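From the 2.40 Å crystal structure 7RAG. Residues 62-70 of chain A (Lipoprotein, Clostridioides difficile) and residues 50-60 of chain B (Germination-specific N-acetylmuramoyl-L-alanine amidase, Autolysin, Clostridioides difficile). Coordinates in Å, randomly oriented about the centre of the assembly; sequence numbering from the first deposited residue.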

# COMPACT_ATOMS: atom_id res chain seq x y z
N LYS A 62 21.80 -4.48 17.18
CA LYS A 62 20.59 -4.80 17.95
C LYS A 62 19.55 -3.68 17.86
O LYS A 62 18.34 -3.95 17.77
CB LYS A 62 20.96 -5.05 19.41
CG LYS A 62 19.88 -5.76 20.17
CD LYS A 62 19.30 -4.91 21.26
CE LYS A 62 18.74 -5.79 22.37
NZ LYS A 62 19.81 -6.66 22.98
N HIS A 63 20.01 -2.43 17.87
CA HIS A 63 19.11 -1.29 17.77
C HIS A 63 18.20 -1.40 16.55
O HIS A 63 17.02 -1.00 16.60
CB HIS A 63 19.94 0.01 17.72
CG HIS A 63 19.19 1.20 17.21
ND1 HIS A 63 19.77 2.15 16.40
CD2 HIS A 63 17.90 1.60 17.39
CE1 HIS A 63 18.88 3.07 16.10
NE2 HIS A 63 17.74 2.77 16.69
N LEU A 64 18.72 -1.94 15.45
CA LEU A 64 17.96 -1.97 14.20
C LEU A 64 17.21 -3.28 13.97
O LEU A 64 16.39 -3.34 13.05
CB LEU A 64 18.90 -1.74 13.02
CG LEU A 64 19.65 -0.41 13.04
CD1 LEU A 64 20.52 -0.31 11.81
CD2 LEU A 64 18.73 0.77 13.14
N LYS A 65 17.47 -4.29 14.79
CA LYS A 65 16.93 -5.63 14.55
C LYS A 65 15.43 -5.57 14.34
O LYS A 65 14.71 -4.94 15.12
CB LYS A 65 17.27 -6.53 15.74
CG LYS A 65 16.78 -7.96 15.62
CD LYS A 65 16.91 -8.70 16.97
CE LYS A 65 16.57 -10.17 16.84
NZ LYS A 65 16.41 -10.88 18.16
N GLY A 66 14.96 -6.20 13.27
CA GLY A 66 13.55 -6.23 12.96
C GLY A 66 13.03 -5.02 12.22
O GLY A 66 11.87 -5.04 11.79
N LYS A 67 13.81 -3.95 12.08
CA LYS A 67 13.40 -2.84 11.22
C LYS A 67 13.57 -3.25 9.76
O LYS A 67 14.44 -4.06 9.43
CB LYS A 67 14.22 -1.59 11.52
CG LYS A 67 13.96 -1.07 12.91
CD LYS A 67 14.97 -0.06 13.32
CE LYS A 67 14.42 0.85 14.40
NZ LYS A 67 14.18 0.11 15.63
N SER A 68 12.69 -2.74 8.90
CA SER A 68 12.71 -3.21 7.53
C SER A 68 12.28 -2.10 6.57
O SER A 68 11.64 -1.12 6.96
CB SER A 68 11.84 -4.46 7.34
OG SER A 68 10.46 -4.22 7.63
N ILE A 69 12.68 -2.28 5.32
CA ILE A 69 12.23 -1.45 4.21
C ILE A 69 11.78 -2.39 3.10
O ILE A 69 12.52 -3.31 2.72
CB ILE A 69 13.34 -0.52 3.70
CG1 ILE A 69 13.67 0.53 4.76
CG2 ILE A 69 12.91 0.15 2.43
CD1 ILE A 69 14.94 1.33 4.45
N GLU A 70 10.59 -2.15 2.58
CA GLU A 70 9.98 -2.98 1.55
C GLU A 70 9.69 -2.13 0.32
O GLU A 70 9.06 -1.08 0.44
CB GLU A 70 8.72 -3.59 2.12
CG GLU A 70 8.26 -4.83 1.44
CD GLU A 70 7.10 -5.48 2.19
OE1 GLU A 70 7.19 -5.57 3.45
OE2 GLU A 70 6.11 -5.87 1.53
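Chain B (50-60) LKLRELIESSG

The chain B stretch is the C-terminal part of a helix that begins earlier in the chain; Ser B59 and Gly B60 lie beyond the regular helix. It lies along a chain A segment of irregular course: Lys A62 to Leu A64 have helical backbone angles without the regular bonds, a type II β turn runs from Leu A64 to Lys A67, closed by Lys A67 N to Leu A64 O at 2.8 Å, and a strand follows that includes Ile A69. The two stretches run in the same general sense, for the nearest CA pairs advance together: His A63 CA to Lys B51 CA at 7.6 Å, Leu A64 CA to Leu B55 CA at 7.3 Å, and Ile A69 CA to Ser B59 CA at 8.0 Å. Together they bury 380 Å².

One hydrogen bond crosses between the stretches. The His A63 side chain, with its CA-to-CB bond toward the helix, donates from ND1 to Glu B54 OE1 at 3.0 Å, with an N-H...acceptor angle of 162°. The carboxylate oxygen lies at the ring edge, near its plane, where the ND1 hydrogen is directed. Lys B51 CD lies over one face of the His A63 ring, 3.9 Å from its centroid and 18° off the normal, a CH-π contact made by the aliphatic part of the lysine. His A63 CE1 also reaches the helix backbone, 3.4 Å from Lys B51 O.

Van der Waals contacts follow the histidine; the apolar pair is Leu A64 CD2 to Leu B55 CD2 at 3.6 Å. Leu A64 CD1 also closely approaches two oxygens, Glu B54 O at 3.7 Å and Ser B58 OG at 3.4 Å, so the leucine rests across successive parts of the helix. Lys A67 adds a methylene contact, CE to Leu B55 CD2 at 4.1 Å; its NZ turns back to its own chain and donates to His A63 O at 3.2 Å, tying the turn to the residue that contacts the helix. Beyond the turn, Ile A69 CD1 approaches Ser B59 OG at 3.3 Å, where the helix has ended.

Intrachain bonds support these surfaces. Backbone bonds such as Leu B55 N to Lys B51 O (3.0 Å) and Ser B58 N to Glu B54 O (3.0 Å) hold the contacting residues on successive helical turns. Without contacting the chain A stretch, Arg B53 NE forms a salt bridge with Glu B57 OE1 at 2.8 Å. Gly A66, within the turn, and Gly B60, after the helix, adopt positive phi angles at which a CB would be jammed against the preceding carbonyl oxygen.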

# COMPACT_ATOMS: atom_id res chain seq x y z
N LEU B 50 24.19 8.90 17.11
CA LEU B 50 24.68 7.61 16.65
C LEU B 50 23.54 6.64 16.33
O LEU B 50 23.66 5.84 15.39
CB LEU B 50 25.64 7.00 17.67
CG LEU B 50 26.96 7.79 17.76
CD1 LEU B 50 27.83 7.25 18.85
CD2 LEU B 50 27.74 7.84 16.42
N LYS B 51 22.42 6.73 17.05
CA LYS B 51 21.24 5.97 16.64
C LYS B 51 20.78 6.38 15.25
O LYS B 51 20.48 5.53 14.40
CB LYS B 51 20.08 6.15 17.64
CG LYS B 51 20.40 5.79 19.08
CD LYS B 51 20.74 4.34 19.24
CE LYS B 51 20.89 3.95 20.73
NZ LYS B 51 21.06 2.47 20.93
N LEU B 52 20.75 7.70 15.00
CA LEU B 52 20.29 8.25 13.72
C LEU B 52 21.25 7.89 12.59
O LEU B 52 20.83 7.57 11.48
CB LEU B 52 20.13 9.77 13.85
CG LEU B 52 19.64 10.63 12.66
CD1 LEU B 52 18.38 10.01 12.02
CD2 LEU B 52 19.36 12.07 13.11
N ARG B 53 22.55 7.95 12.87
CA ARG B 53 23.56 7.46 11.94
C ARG B 53 23.27 6.02 11.51
O ARG B 53 23.36 5.68 10.33
CB ARG B 53 24.94 7.57 12.60
CG ARG B 53 26.11 7.19 11.72
CD ARG B 53 26.44 5.70 11.85
NE ARG B 53 27.79 5.38 11.37
CZ ARG B 53 28.88 5.47 12.12
NH1 ARG B 53 28.77 5.86 13.39
NH2 ARG B 53 30.07 5.15 11.60
N GLU B 54 22.97 5.15 12.48
CA GLU B 54 22.68 3.76 12.11
C GLU B 54 21.43 3.67 11.23
O GLU B 54 21.43 2.95 10.22
CB GLU B 54 22.54 2.90 13.37
CG GLU B 54 23.86 2.63 13.99
CD GLU B 54 23.77 1.83 15.27
OE1 GLU B 54 22.64 1.55 15.74
OE2 GLU B 54 24.86 1.49 15.81
N LEU B 55 20.37 4.41 11.58
CA LEU B 55 19.17 4.40 10.74
C LEU B 55 19.48 4.81 9.31
O LEU B 55 19.07 4.15 8.35
CB LEU B 55 18.09 5.32 11.33
CG LEU B 55 17.43 4.75 12.59
CD1 LEU B 55 16.60 5.82 13.29
CD2 LEU B 55 16.59 3.54 12.26
N ILE B 56 20.22 5.90 9.14
CA ILE B 56 20.44 6.44 7.81
C ILE B 56 21.36 5.54 7.00
O ILE B 56 21.11 5.26 5.82
CB ILE B 56 20.99 7.87 7.91
CG1 ILE B 56 19.90 8.84 8.40
CG2 ILE B 56 21.63 8.32 6.57
CD1 ILE B 56 20.46 10.19 8.94
N GLU B 57 22.47 5.08 7.61
CA GLU B 57 23.41 4.26 6.87
C GLU B 57 22.79 2.93 6.48
O GLU B 57 23.05 2.42 5.39
CB GLU B 57 24.69 4.06 7.67
CG GLU B 57 25.44 5.35 7.95
CD GLU B 57 26.90 5.16 8.33
OE1 GLU B 57 27.24 4.09 8.92
OE2 GLU B 57 27.72 6.08 8.04
N SER B 58 21.98 2.33 7.37
CA SER B 58 21.39 1.04 7.01
C SER B 58 20.36 1.18 5.90
O SER B 58 19.98 0.17 5.30
CB SER B 58 20.76 0.35 8.23
OG SER B 58 19.74 1.14 8.82
N SER B 59 19.92 2.41 5.61
CA SER B 59 19.03 2.76 4.50
C SER B 59 19.77 3.24 3.25
O SER B 59 19.14 3.82 2.36
CB SER B 59 18.08 3.87 4.92
OG SER B 59 17.13 3.39 5.83
N GLY B 60 21.08 3.07 3.19
CA GLY B 60 21.81 3.46 2.01
C GLY B 60 22.23 4.90 1.92
O GLY B 60 22.70 5.32 0.85